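Local coordinates for protein putative oxidoreductase (Magnetospirillum magnetotacticum, PDB 3C1A) that is a putative oxidoreductase that probably binds NAD(P) in its Rossmann domain and uses it to oxidise or reduce a substrate not yet identified, at residues 12-17 / 62-67; 235-240 / 263-268; 100-105 / 299-304; 178-183 / 220-225; 122-127 / 288-293. All coordinates share one frame; numbering follows the deposited sequence. Where two conformers were deposited one is given.

Contact 1. Residues 12-17 / 62-67; sequences RLALIG and RSVVSA
Ala14 and Ile16 of strand 11-17 meet Val64 and Val65 of the short helix 62-65 in a buried, wholly apolar strand-to-helix contact on one face of the parallel sheet. No hydrogen bond crosses between the segments, and the nearest CA atoms, those of Ala14 and Val64, are 6.7 Å apart. Val64 fills this distance with a single branch: its CG1 stands anti to the backbone N (chi1 169°), which turns it down onto the strand, where it lies 3.2 Å from Ala14 CB. That is shorter than ordinary van der Waals contact, so the pair is crowded and the exact methyl position deserves some caution. Ile16 approaches differently. Its ethyl arm runs past Val64 in the opposite direction, with CG1 4.0 Å from Val64 CG1, and ends with CD1 4.3 Å from Val65 CG1. The strand is the first of the Rossmann fold and holds an inner place in the sheet, and Gly17 opens a Gly-Ala-Gly-Arg-Trp-Gly run that matches the GxGxxG fingerprint of dinucleotide-binding domains. An alanine in place of Ile16 removes the ethyl arm, which would probably open a gap beside Val64 and leave Val65 without its apolar mate on the strand. Leu15, between them, projects from the opposite face of the strand and packs on Leu37 and Ile74. Backbone bonds from Ala14 to Ala72 and Ile74 fix the strand against its neighbour, while the Val65 carbonyl receives the hydroxyl of Ser92.

Contact 2. Residues 235-240 / 263-268; sequences AVFGEA and NWPVGQ
Phe237 turns the edge of its ring toward the backbone carbonyl of Asn263, and Ala235 sets its methyl against the indole of Trp264; these two meetings form the first shell. The Asn263 O atom lies near the plane of the phenyl ring, 3.3 Å from Phe237 CE1 and 3.5 Å from Phe237 CZ. With the oxygen at the ring's C-H rim, the weakly positive edge probably makes a favourable electrostatic contact, although no conventional hydrogen bond joins the segments. Phe237 CE1 is also 4.2 Å from Pro265 CD, a looser apolar touch. Ala235 CB is 3.7 Å from Trp264 CZ3 and 4.0 Å from Trp264 CE3, so the methyl meets the six-membered part of the indole obliquely. Trp264 gets there although its CB leaves the backbone away from the strand: with CG anti to the carbonyl carbon (chi1 -66°), the indole swings back toward Ala235. Ala235 and Phe237 belong to strand 229-238 of the large mixed sheet in the GFO/IDH/MocA C-terminal domain, and the segment 263-268 is irregular chain between two later strands, folded over one face of that sheet. Val236 faces the other way, onto Leu142 and Ile145 of helix 142-145. Further out, Arg152 of the adjacent strand 148-158 and Arg233 of the same strand as Ala235 both make cation-pi contacts with Trp264, which probably help to hold the indole in place. Pro265 rests on Thr242 and Val244 of the next strand, and the Phe237 side chain also reaches Ala150 and Arg152.

Contact 3. Residues 100-105 / 299-304; sequences KPLTLD and SPLELG
Leu102 reaches out of the loop 100-105 to the first turn of helix 301-314, where Leu301 and Gly304 receive it. Leu102 CB is the first atom to feel the helix, 4.0 Å from Gly304 O. CG stands anti to the backbone N (chi1 172°), carrying both methyls on toward the helix. Leu102 CD1 comes within 3.9 Å of Leu301 CD1; Leu102 CD2 is nearer, 3.5 Å from Leu301 CD1 and 3.6 Å from Gly304 C. The two leucines cross at a slant, both branches of Leu102 sharing one Leu301 methyl. Gly304 matters here, because a CB in its place would point toward Leu102 and fall only 3.3 Å from Leu102 CD2. The loop follows strand 95-99 and includes Lys100-Pro101, joined by a cis peptide; this pair fits the Glu-Lys-Pro signature of the GFO/IDH/MocA family, whose lysine in relatives probably helps at the active site. Water 1 adds a polar link: it accepts from Leu102 N at 2.9 Å and gives a weak bond to Gly304 O. Beyond Leu102 the chain turns into helix 106-119, with Asp105 at the N-cap and its OD2 bonded to Glu108 N, while Thr103 OG1 donates to Asp105 O at 2.6 Å.

Contact 4. Residues 178-183 / 220-225; sequences SMVLDL and AHIRLC
Val180 projects from helix 168-184 and lays its two methyls over Ala220 and Ile222, neighbours on the same face of strand 218-225. Val180 CG1 makes the closer approach, 3.5 Å from Ala220 CB. Val180 CG2 spans both partners, lying 3.9 Å from Ile222 CD1 and 4.1 Å from Ala220 CB. With CG1 anti to the backbone N (chi1 179°), Val180 presents both branches to the strand instead of one, and in this way a single residue carries the helix side of the contact. Ile222 answers with its longer branch. Ile222 CG1 sits beside the backbone N (chi1 -65°) and the arm continues extended to CD1, so Ile222 and Val180 meet tip to tip. The CA atoms of Val180 and Ala220 are 7.1 Å apart, a separation bridged by the small methyl of Ala220 and the branches of the valine. This is a helix packed on the mixed sheet of the GFO/IDH/MocA C-terminal domain, an alpha/beta layer in which strand 218-225 runs antiparallel to 204-215 and parallel to 148-158. The same helix face continues the packing through Leu183, which rests on Ile148 and Val151, while Phe215 also touches Val180. His221 and Arg223 point away from the helix, and Arg223 forms salt bridges with Asp208 and Glu154 there. Elsewhere round the helix, Asp182 OD2 pairs with Lys139 NZ and accepts from the indole nitrogen of Trp135, tying it to helix 133-140.

Contact 5. Residues 122-127 / 288-293; sequences MVWVEH and AGAVRQ
The backbone entering strand 123-126 comes nearest the segment 288-293 at Met122 and Val291, whose CA atoms lie 7.5 Å apart, and no hydrogen bond joins the two segments. Met122, present as selenomethionine, extends through chi1 and chi2 and then bends at chi3 (83°), which lays its tip against Ala290. Met122 SE is 3.6 Å from Ala290 O and 3.8 Å from Ala290 CB. The terminal Met122 CE goes on to Val291 CG2 at 4.2 Å, and it also sits 4.0 Å above one face of the Trp124 ring, displaced toward the rim. Trp124 in turn brings CZ2 to 3.7 Å from Ala290 CB, an oblique meeting. The alanine methyl thus touches both the selenium and the indole, two large groups on the same side of the strand, which meet it from adjacent directions. The polar end of the indole is satisfied beyond the contact: Trp124 NE1 donates to Glu295 O. Strand 123-126 is the outermost of the parallel Rossmann sheet and bonds to strand 95-99; helix 279-290, far along the sequence, also places Leu286 on Trp124 and Phe287 on Met122, and Val291 reaches Val11 on strand 11-17.

Contacts 1, 3, 4 and 5 are buried, whereas contact 2 is only partly so and includes the exposed Asn263. Contacts 1 and 5 reach the same parallel sheet, at an inner strand and at its edge; contacts 2 and 4 share the mixed sheet, joined by packing of Val236 on Leu183. Contact 3 is nearest the centre of the chain: Leu303 packs on Leu181 of contact 4, and Ser299 OG probably bonds to Val125 O and His127 ND1 of contact 5. Chemistry follows place. Contacts 1 and 4 are purely aliphatic, contact 5 adds selenium and indole, contact 3 adds a water link, weak on one side, and contact 2 exchanges aromatic rings between a strand and irregular chain.

Contact 1. Residues 12-17 / 62-67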
# COMPACT_ATOMS: atom_id res chain seq x y z
N ARG A 12 4.06 22.14 2.73
CA ARG A 12 5.12 21.87 3.69
C ARG A 12 4.86 20.55 4.39
O ARG A 12 3.94 20.42 5.17
CB ARG A 12 5.23 23.06 4.63
CG ARG A 12 5.49 24.38 3.84
CD ARG A 12 5.53 25.58 4.75
NE ARG A 12 4.25 25.82 5.40
CZ ARG A 12 3.25 26.51 4.85
NH1 ARG A 12 3.34 27.03 3.62
NH2 ARG A 12 2.12 26.67 5.52
N LEU A 13 5.67 19.56 4.04
CA LEU A 13 5.56 18.21 4.53
C LEU A 13 6.61 17.89 5.53
O LEU A 13 7.72 18.39 5.45
CB LEU A 13 5.68 17.19 3.40
CG LEU A 13 4.71 17.26 2.24
CD1 LEU A 13 5.06 16.13 1.21
CD2 LEU A 13 3.29 17.16 2.74
N ALA A 14 6.27 17.01 6.47
CA ALA A 14 7.26 16.47 7.38
C ALA A 14 7.18 14.95 7.35
O ALA A 14 6.13 14.38 7.07
CB ALA A 14 7.04 17.01 8.79
N LEU A 15 8.31 14.30 7.63
CA LEU A 15 8.40 12.85 7.59
C LEU A 15 8.81 12.30 8.96
O LEU A 15 9.79 12.79 9.59
CB LEU A 15 9.40 12.44 6.51
CG LEU A 15 9.78 10.96 6.37
CD1 LEU A 15 8.55 10.13 6.07
CD2 LEU A 15 10.84 10.80 5.28
N ILE A 16 8.03 11.35 9.46
CA ILE A 16 8.38 10.70 10.68
C ILE A 16 8.73 9.29 10.21
O ILE A 16 7.86 8.56 9.72
CB ILE A 16 7.27 10.73 11.73
CG1 ILE A 16 6.93 12.19 12.11
CG2 ILE A 16 7.71 9.90 12.92
CD1 ILE A 16 5.62 12.37 12.82
N GLY A 17 10.01 8.93 10.32
CA GLY A 17 10.52 7.67 9.79
C GLY A 17 11.27 6.89 10.84
O GLY A 17 11.95 7.46 11.68
N ARG A 62 7.10 14.18 18.29
CA ARG A 62 6.15 15.17 18.79
C ARG A 62 6.43 16.59 18.29
O ARG A 62 5.49 17.39 18.11
CB ARG A 62 6.09 15.15 20.31
CG ARG A 62 5.47 13.88 20.82
CD ARG A 62 5.52 13.81 22.34
NE ARG A 62 5.04 12.51 22.80
CZ ARG A 62 5.74 11.37 22.73
NH1 ARG A 62 6.96 11.34 22.21
NH2 ARG A 62 5.19 10.24 23.18
N SER A 63 7.70 16.92 18.09
CA SER A 63 8.06 18.24 17.57
C SER A 63 7.65 18.43 16.12
O SER A 63 7.50 19.57 15.64
CB SER A 63 9.55 18.49 17.72
OG SER A 63 9.93 18.37 19.09
N VAL A 64 7.51 17.33 15.38
CA VAL A 64 7.01 17.44 14.01
C VAL A 64 5.54 17.81 14.00
O VAL A 64 5.15 18.72 13.27
CB VAL A 64 7.27 16.16 13.20
CG1 VAL A 64 6.50 16.21 11.88
CG2 VAL A 64 8.77 16.02 12.98
N VAL A 65 4.74 17.17 14.85
CA VAL A 65 3.29 17.46 14.88
C VAL A 65 2.92 18.76 15.61
O VAL A 65 1.83 19.30 15.42
CB VAL A 65 2.43 16.27 15.46
CG1 VAL A 65 2.86 14.88 14.86
CG2 VAL A 65 2.44 16.22 16.96
N SER A 66 3.83 19.28 16.43
CA SER A 66 3.60 20.58 17.09
C SER A 66 4.10 21.75 16.26
O SER A 66 4.01 22.89 16.70
CB SER A 66 4.29 20.65 18.44
OG SER A 66 3.78 19.65 19.30
N ALA A 67 4.64 21.47 15.07
CA ALA A 67 5.32 22.45 14.25
C ALA A 67 4.29 23.31 13.56
O ALA A 67 3.38 22.77 12.94
CB ALA A 67 6.20 21.73 13.22

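Contact 2. Residues 235-240 / 263-268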
# COMPACT_ATOMS: atom_id res chain seq x y z
N ALA A 235 -3.67 -11.13 -12.04
CA ALA A 235 -4.45 -11.39 -13.24
C ALA A 235 -5.90 -11.22 -12.86
O ALA A 235 -6.27 -11.65 -11.80
CB ALA A 235 -4.19 -12.81 -13.73
N VAL A 236 -6.70 -10.57 -13.71
CA VAL A 236 -8.15 -10.45 -13.47
C VAL A 236 -8.85 -11.21 -14.60
O VAL A 236 -8.71 -10.87 -15.76
CB VAL A 236 -8.65 -8.97 -13.36
CG1 VAL A 236 -10.17 -8.94 -13.12
CG2 VAL A 236 -7.96 -8.25 -12.20
N PHE A 237 -9.56 -12.27 -14.25
CA PHE A 237 -10.15 -13.16 -15.25
C PHE A 237 -11.60 -12.75 -15.43
O PHE A 237 -12.38 -12.72 -14.48
CB PHE A 237 -10.07 -14.64 -14.84
CG PHE A 237 -8.67 -15.14 -14.59
CD1 PHE A 237 -7.92 -15.71 -15.61
CD2 PHE A 237 -8.12 -15.07 -13.31
CE1 PHE A 237 -6.64 -16.16 -15.39
CE2 PHE A 237 -6.83 -15.54 -13.08
CZ PHE A 237 -6.08 -16.06 -14.12
N GLY A 238 -11.97 -12.46 -16.66
CA GLY A 238 -13.38 -12.18 -16.94
C GLY A 238 -13.95 -13.10 -17.98
O GLY A 238 -13.25 -13.96 -18.53
N GLU A 239 -15.22 -12.90 -18.30
CA GLU A 239 -15.90 -13.73 -19.29
C GLU A 239 -15.31 -13.62 -20.71
O GLU A 239 -15.44 -14.54 -21.52
CB GLU A 239 -17.37 -13.34 -19.39
CG GLU A 239 -18.18 -13.65 -18.20
CD GLU A 239 -19.63 -13.31 -18.41
OE1 GLU A 239 -19.93 -12.54 -19.35
OE2 GLU A 239 -20.46 -13.80 -17.60
N ALA A 240 -14.73 -12.47 -21.02
CA ALA A 240 -14.33 -12.14 -22.39
C ALA A 240 -12.85 -11.89 -22.58
O ALA A 240 -12.42 -11.74 -23.71
CB ALA A 240 -15.14 -10.92 -22.87
N ASN A 263 -5.63 -20.22 -14.51
CA ASN A 263 -4.21 -20.35 -14.60
C ASN A 263 -3.63 -19.10 -15.19
O ASN A 263 -4.28 -18.42 -15.95
CB ASN A 263 -3.83 -21.52 -15.53
CG ASN A 263 -3.97 -22.89 -14.88
OD1 ASN A 263 -4.00 -23.03 -13.65
ND2 ASN A 263 -4.03 -23.92 -15.72
N TRP A 264 -2.38 -18.83 -14.87
CA TRP A 264 -1.67 -17.71 -15.46
C TRP A 264 -1.63 -17.85 -16.97
O TRP A 264 -1.14 -18.86 -17.49
CB TRP A 264 -0.25 -17.65 -14.94
CG TRP A 264 -0.13 -17.35 -13.53
CD1 TRP A 264 0.26 -18.21 -12.56
CD2 TRP A 264 -0.37 -16.10 -12.88
NE1 TRP A 264 0.27 -17.57 -11.34
CE2 TRP A 264 -0.10 -16.27 -11.52
CE3 TRP A 264 -0.79 -14.84 -13.33
CZ2 TRP A 264 -0.23 -15.25 -10.59
CZ3 TRP A 264 -0.91 -13.83 -12.41
CH2 TRP A 264 -0.65 -14.05 -11.05
N PRO A 265 -2.11 -16.84 -17.68
CA PRO A 265 -1.92 -16.87 -19.12
C PRO A 265 -0.49 -17.10 -19.56
O PRO A 265 0.43 -16.44 -19.08
CB PRO A 265 -2.41 -15.48 -19.55
CG PRO A 265 -3.43 -15.14 -18.54
CD PRO A 265 -2.89 -15.66 -17.27
N VAL A 266 -0.31 -18.06 -20.46
CA VAL A 266 0.95 -18.25 -21.16
C VAL A 266 0.87 -17.49 -22.48
O VAL A 266 -0.19 -17.42 -23.10
CB VAL A 266 1.22 -19.75 -21.45
CG1 VAL A 266 2.63 -19.93 -22.03
CG2 VAL A 266 1.05 -20.57 -20.19
N GLY A 267 1.99 -16.92 -22.91
CA GLY A 267 2.00 -16.11 -24.13
C GLY A 267 2.06 -14.63 -23.84
O GLY A 267 1.82 -14.20 -22.71
N GLN A 268 2.39 -13.86 -24.87
CA GLN A 268 2.69 -12.43 -24.72
C GLN A 268 1.45 -11.60 -24.38
O GLN A 268 1.52 -10.68 -23.54
CB GLN A 268 3.36 -11.88 -25.99

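Contact 3. Residues 100-105 / 299-304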
# COMPACT_ATOMS: atom_id res chain seq x y z
N LYS A 100 1.29 1.59 4.63
CA LYS A 100 0.57 0.33 4.91
C LYS A 100 1.44 -0.65 5.70
O LYS A 100 2.66 -0.58 5.64
CB LYS A 100 0.13 -0.34 3.60
CG LYS A 100 1.29 -0.60 2.61
CD LYS A 100 0.80 -1.29 1.34
N PRO A 101 0.82 -1.57 6.47
CA PRO A 101 -0.60 -1.62 6.78
C PRO A 101 -0.98 -0.49 7.75
O PRO A 101 -0.16 -0.09 8.58
CB PRO A 101 -0.77 -2.99 7.45
CG PRO A 101 0.49 -3.32 8.01
CD PRO A 101 1.54 -2.68 7.10
N LEU A 102 -2.20 -0.00 7.66
CA LEU A 102 -2.67 1.08 8.49
C LEU A 102 -2.23 0.85 9.95
O LEU A 102 -1.65 1.73 10.60
CB LEU A 102 -4.19 1.17 8.41
CG LEU A 102 -4.95 2.12 9.35
CD1 LEU A 102 -4.27 3.57 9.28
CD2 LEU A 102 -6.36 2.28 8.98
N THR A 103 -2.60 -0.31 10.46
CA THR A 103 -2.19 -0.77 11.76
C THR A 103 -2.04 -2.28 11.67
O THR A 103 -2.23 -2.87 10.61
CB THR A 103 -3.18 -0.43 12.89
OG1 THR A 103 -4.41 -1.16 12.70
CG2 THR A 103 -3.48 1.08 12.93
N LEU A 104 -1.68 -2.91 12.79
CA LEU A 104 -1.69 -4.36 12.88
C LEU A 104 -2.81 -4.76 13.84
O LEU A 104 -2.78 -5.85 14.36
CB LEU A 104 -0.35 -4.90 13.38
CG LEU A 104 0.92 -4.47 12.64
CD1 LEU A 104 2.14 -5.05 13.35
CD2 LEU A 104 0.94 -4.88 11.17
N ASP A 105 -3.78 -3.87 14.06
CA ASP A 105 -4.78 -4.06 15.10
C ASP A 105 -6.06 -3.35 14.70
O ASP A 105 -6.04 -2.14 14.44
CB ASP A 105 -4.27 -3.45 16.39
CG ASP A 105 -5.23 -3.64 17.52
OD1 ASP A 105 -5.34 -4.79 17.98
OD2 ASP A 105 -5.93 -2.68 17.90
N SER A 299 -6.84 5.95 -2.12
CA SER A 299 -6.52 5.05 -1.03
C SER A 299 -6.86 5.67 0.32
O SER A 299 -5.95 5.99 1.11
CB SER A 299 -5.04 4.70 -1.12
OG SER A 299 -4.69 3.64 -0.25
N PRO A 300 -8.16 5.83 0.62
CA PRO A 300 -8.57 6.46 1.84
C PRO A 300 -8.36 5.64 3.09
O PRO A 300 -8.20 4.41 3.06
CB PRO A 300 -10.09 6.66 1.64
CG PRO A 300 -10.47 5.58 0.75
CD PRO A 300 -9.33 5.47 -0.22
N LEU A 301 -8.43 6.33 4.21
CA LEU A 301 -8.38 5.72 5.50
C LEU A 301 -9.37 4.54 5.66
O LEU A 301 -9.04 3.52 6.29
CB LEU A 301 -8.70 6.79 6.55
CG LEU A 301 -8.72 6.33 8.00
CD1 LEU A 301 -7.46 5.58 8.37
CD2 LEU A 301 -8.91 7.58 8.82
N GLU A 302 -10.58 4.71 5.14
CA GLU A 302 -11.62 3.65 5.27
C GLU A 302 -11.19 2.37 4.59
O GLU A 302 -11.45 1.27 5.06
CB GLU A 302 -12.95 4.10 4.66
CG GLU A 302 -14.08 3.10 4.92
CD GLU A 302 -14.16 2.70 6.40
OE1 GLU A 302 -14.09 3.61 7.27
OE2 GLU A 302 -14.26 1.47 6.68
N LEU A 303 -10.52 2.49 3.47
CA LEU A 303 -9.97 1.32 2.82
C LEU A 303 -8.87 0.68 3.66
O LEU A 303 -8.83 -0.53 3.74
CB LEU A 303 -9.44 1.66 1.43
CG LEU A 303 -8.94 0.50 0.56
CD1 LEU A 303 -10.02 -0.52 0.30
CD2 LEU A 303 -8.38 1.02 -0.79
N GLY A 304 -8.00 1.48 4.28
CA GLY A 304 -6.96 0.95 5.18
C GLY A 304 -7.58 0.18 6.32
O GLY A 304 -7.10 -0.90 6.72
O HOH W 1 -3.88 -0.95 5.44

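Contact 4. Residues 178-183 / 220-225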
# COMPACT_ATOMS: atom_id res chain seq x y z
N SER A 178 -5.52 -4.61 -0.48
CA SER A 178 -5.96 -3.28 -0.93
C SER A 178 -6.40 -3.31 -2.39
O SER A 178 -7.40 -2.67 -2.77
CB SER A 178 -4.86 -2.22 -0.73
OG SER A 178 -3.67 -2.53 -1.42
N MSE A 179 -5.65 -4.04 -3.21
CA MSE A 179 -5.92 -4.14 -4.63
C MSE A 179 -7.24 -4.89 -4.88
O MSE A 179 -8.11 -4.41 -5.62
CB MSE A 179 -4.72 -4.81 -5.31
CG MSE A 179 -4.87 -5.01 -6.79
SE MSE A 179 -5.76 -6.68 -7.26
CE MSE A 179 -4.38 -7.88 -6.78
N VAL A 180 -7.42 -6.02 -4.20
CA VAL A 180 -8.64 -6.81 -4.34
C VAL A 180 -9.91 -6.06 -3.89
O VAL A 180 -10.87 -5.96 -4.65
CB VAL A 180 -8.50 -8.18 -3.67
CG1 VAL A 180 -9.77 -8.97 -3.80
CG2 VAL A 180 -7.35 -9.00 -4.33
N LEU A 181 -9.88 -5.47 -2.70
CA LEU A 181 -10.97 -4.61 -2.23
C LEU A 181 -11.24 -3.40 -3.12
O LEU A 181 -12.41 -3.04 -3.36
CB LEU A 181 -10.76 -4.16 -0.79
CG LEU A 181 -10.55 -5.19 0.34
CD1 LEU A 181 -10.42 -4.51 1.73
CD2 LEU A 181 -11.64 -6.24 0.39
N ASP A 182 -10.20 -2.78 -3.65
CA ASP A 182 -10.35 -1.67 -4.60
C ASP A 182 -11.03 -2.10 -5.91
O ASP A 182 -11.97 -1.45 -6.38
CB ASP A 182 -9.03 -1.00 -4.91
CG ASP A 182 -9.21 0.21 -5.79
OD1 ASP A 182 -9.95 1.14 -5.39
OD2 ASP A 182 -8.60 0.22 -6.88
N LEU A 183 -10.60 -3.23 -6.45
CA LEU A 183 -11.25 -3.88 -7.61
C LEU A 183 -12.70 -4.24 -7.38
O LEU A 183 -13.54 -3.96 -8.24
CB LEU A 183 -10.50 -5.15 -8.00
CG LEU A 183 -10.97 -6.00 -9.20
CD1 LEU A 183 -10.95 -5.14 -10.46
CD2 LEU A 183 -10.15 -7.30 -9.42
N ALA A 220 -10.93 -14.44 -4.95
CA ALA A 220 -9.62 -13.82 -5.13
C ALA A 220 -8.67 -14.68 -4.33
O ALA A 220 -8.94 -14.97 -3.16
CB ALA A 220 -9.59 -12.38 -4.61
N HIS A 221 -7.63 -15.17 -4.97
CA HIS A 221 -6.56 -15.96 -4.32
C HIS A 221 -5.26 -15.15 -4.36
O HIS A 221 -4.73 -14.78 -5.43
CB HIS A 221 -6.32 -17.32 -4.98
CG HIS A 221 -7.54 -18.20 -5.04
ND1 HIS A 221 -8.11 -18.60 -6.22
CD2 HIS A 221 -8.29 -18.76 -4.06
CE1 HIS A 221 -9.16 -19.36 -5.97
NE2 HIS A 221 -9.29 -19.48 -4.66
N ILE A 222 -4.75 -14.87 -3.18
CA ILE A 222 -3.57 -14.04 -3.02
C ILE A 222 -2.45 -14.88 -2.47
O ILE A 222 -2.49 -15.27 -1.31
CB ILE A 222 -3.86 -12.91 -2.02
CG1 ILE A 222 -4.93 -11.95 -2.58
CG2 ILE A 222 -2.57 -12.20 -1.53
CD1 ILE A 222 -5.46 -10.93 -1.50
N ARG A 223 -1.44 -15.14 -3.29
CA ARG A 223 -0.29 -15.94 -2.84
C ARG A 223 0.90 -15.05 -2.41
O ARG A 223 1.32 -14.16 -3.15
CB ARG A 223 0.13 -16.94 -3.91
CG ARG A 223 1.09 -18.03 -3.37
CD ARG A 223 1.92 -18.65 -4.46
NE ARG A 223 2.90 -19.58 -3.90
CZ ARG A 223 3.98 -20.01 -4.55
NH1 ARG A 223 4.23 -19.64 -5.81
NH2 ARG A 223 4.81 -20.86 -3.94
N LEU A 224 1.38 -15.31 -1.19
CA LEU A 224 2.55 -14.68 -0.57
C LEU A 224 3.54 -15.79 -0.16
O LEU A 224 3.20 -16.67 0.67
CB LEU A 224 2.16 -13.90 0.69
CG LEU A 224 0.86 -13.08 0.68
CD1 LEU A 224 0.44 -12.59 2.09
CD2 LEU A 224 0.97 -11.92 -0.33
N CYS A 225 4.73 -15.72 -0.73
CA CYS A 225 5.82 -16.67 -0.49
C CYS A 225 7.20 -15.99 -0.46
O CYS A 225 7.62 -15.36 -1.44
CB CYS A 225 5.77 -17.74 -1.52
SG CYS A 225 7.13 -18.92 -1.32

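Contact 5. Residues 122-127 / 288-293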
# COMPACT_ATOMS: atom_id res chain seq x y z
N MSE A 122 -7.76 14.96 6.76
CA MSE A 122 -7.55 14.05 5.64
C MSE A 122 -6.46 13.00 6.02
O MSE A 122 -5.38 13.37 6.45
CB MSE A 122 -7.15 14.86 4.41
CG MSE A 122 -7.16 14.04 3.21
SE MSE A 122 -6.40 15.13 1.79
CE MSE A 122 -4.53 14.92 2.00
N VAL A 123 -6.79 11.70 5.92
CA VAL A 123 -5.85 10.60 6.17
C VAL A 123 -5.89 9.65 4.99
O VAL A 123 -6.94 9.11 4.65
CB VAL A 123 -6.17 9.84 7.52
CG1 VAL A 123 -5.18 8.63 7.77
CG2 VAL A 123 -6.14 10.85 8.65
N TRP A 124 -4.74 9.51 4.31
CA TRP A 124 -4.60 8.57 3.23
C TRP A 124 -3.70 7.46 3.71
O TRP A 124 -2.80 7.70 4.52
CB TRP A 124 -3.94 9.24 2.02
CG TRP A 124 -4.79 10.22 1.25
CD1 TRP A 124 -5.93 10.81 1.65
CD2 TRP A 124 -4.52 10.73 -0.06
NE1 TRP A 124 -6.41 11.68 0.68
CE2 TRP A 124 -5.57 11.62 -0.39
CE3 TRP A 124 -3.52 10.50 -0.99
CZ2 TRP A 124 -5.62 12.29 -1.62
CZ3 TRP A 124 -3.58 11.19 -2.21
CH2 TRP A 124 -4.62 12.06 -2.49
N VAL A 125 -3.95 6.23 3.24
CA VAL A 125 -3.03 5.15 3.48
C VAL A 125 -2.22 4.85 2.19
O VAL A 125 -2.77 4.79 1.09
CB VAL A 125 -3.73 3.91 3.98
CG1 VAL A 125 -2.72 2.77 4.16
CG2 VAL A 125 -4.49 4.24 5.29
N GLU A 126 -0.92 4.69 2.35
CA GLU A 126 -0.01 4.47 1.21
C GLU A 126 0.01 3.02 0.74
O GLU A 126 0.90 2.24 1.10
CB GLU A 126 1.43 4.94 1.53
CG GLU A 126 2.21 5.45 0.30
CD GLU A 126 2.98 4.35 -0.46
OE1 GLU A 126 3.86 3.70 0.17
OE2 GLU A 126 2.74 4.18 -1.68
N HIS A 127 -1.00 2.67 -0.04
CA HIS A 127 -1.13 1.34 -0.66
C HIS A 127 -0.64 1.58 -2.07
O HIS A 127 -1.35 2.10 -2.92
CB HIS A 127 -2.56 0.86 -0.71
CG HIS A 127 -3.16 0.51 0.62
ND1 HIS A 127 -4.29 1.14 1.10
CD2 HIS A 127 -2.83 -0.43 1.55
CE1 HIS A 127 -4.61 0.63 2.27
NE2 HIS A 127 -3.73 -0.30 2.58
N ALA A 288 0.23 15.48 -1.63
CA ALA A 288 0.62 16.88 -1.35
C ALA A 288 -0.38 17.82 -2.01
O ALA A 288 -0.76 18.85 -1.43
CB ALA A 288 2.05 17.16 -1.79
N GLY A 289 -0.86 17.42 -3.19
CA GLY A 289 -1.85 18.20 -3.93
C GLY A 289 -3.24 18.30 -3.33
O GLY A 289 -3.99 19.21 -3.65
N ALA A 290 -3.57 17.37 -2.45
CA ALA A 290 -4.86 17.37 -1.82
C ALA A 290 -4.85 18.05 -0.44
O ALA A 290 -5.91 18.28 0.15
CB ALA A 290 -5.37 15.97 -1.76
N VAL A 291 -3.68 18.42 0.08
CA VAL A 291 -3.58 18.83 1.48
C VAL A 291 -4.46 20.08 1.71
O VAL A 291 -5.22 20.13 2.67
CB VAL A 291 -2.07 19.05 1.92
CG1 VAL A 291 -1.98 19.89 3.20
CG2 VAL A 291 -1.35 17.69 2.12
N ARG A 292 -4.33 21.05 0.83
CA ARG A 292 -5.02 22.33 0.94
C ARG A 292 -6.42 22.31 0.33
O ARG A 292 -7.15 23.29 0.44
CB ARG A 292 -4.20 23.43 0.29
CG ARG A 292 -2.82 23.58 0.86
CD ARG A 292 -2.04 24.61 0.15
NE ARG A 292 -0.75 24.80 0.80
CZ ARG A 292 0.30 25.38 0.28
NH1 ARG A 292 0.28 25.88 -0.95
NH2 ARG A 292 1.41 25.48 1.00
N GLN A 293 -6.78 21.22 -0.33
CA GLN A 293 -8.12 21.03 -0.88
C GLN A 293 -8.47 19.56 -0.72
O GLN A 293 -8.39 18.78 -1.67
CB GLN A 293 -8.16 21.45 -2.34
CG GLN A 293 -9.58 21.41 -2.89
CD GLN A 293 -9.69 22.04 -4.27
OE1 GLN A 293 -9.97 21.35 -5.26
NE2 GLN A 293 -9.49 23.35 -4.35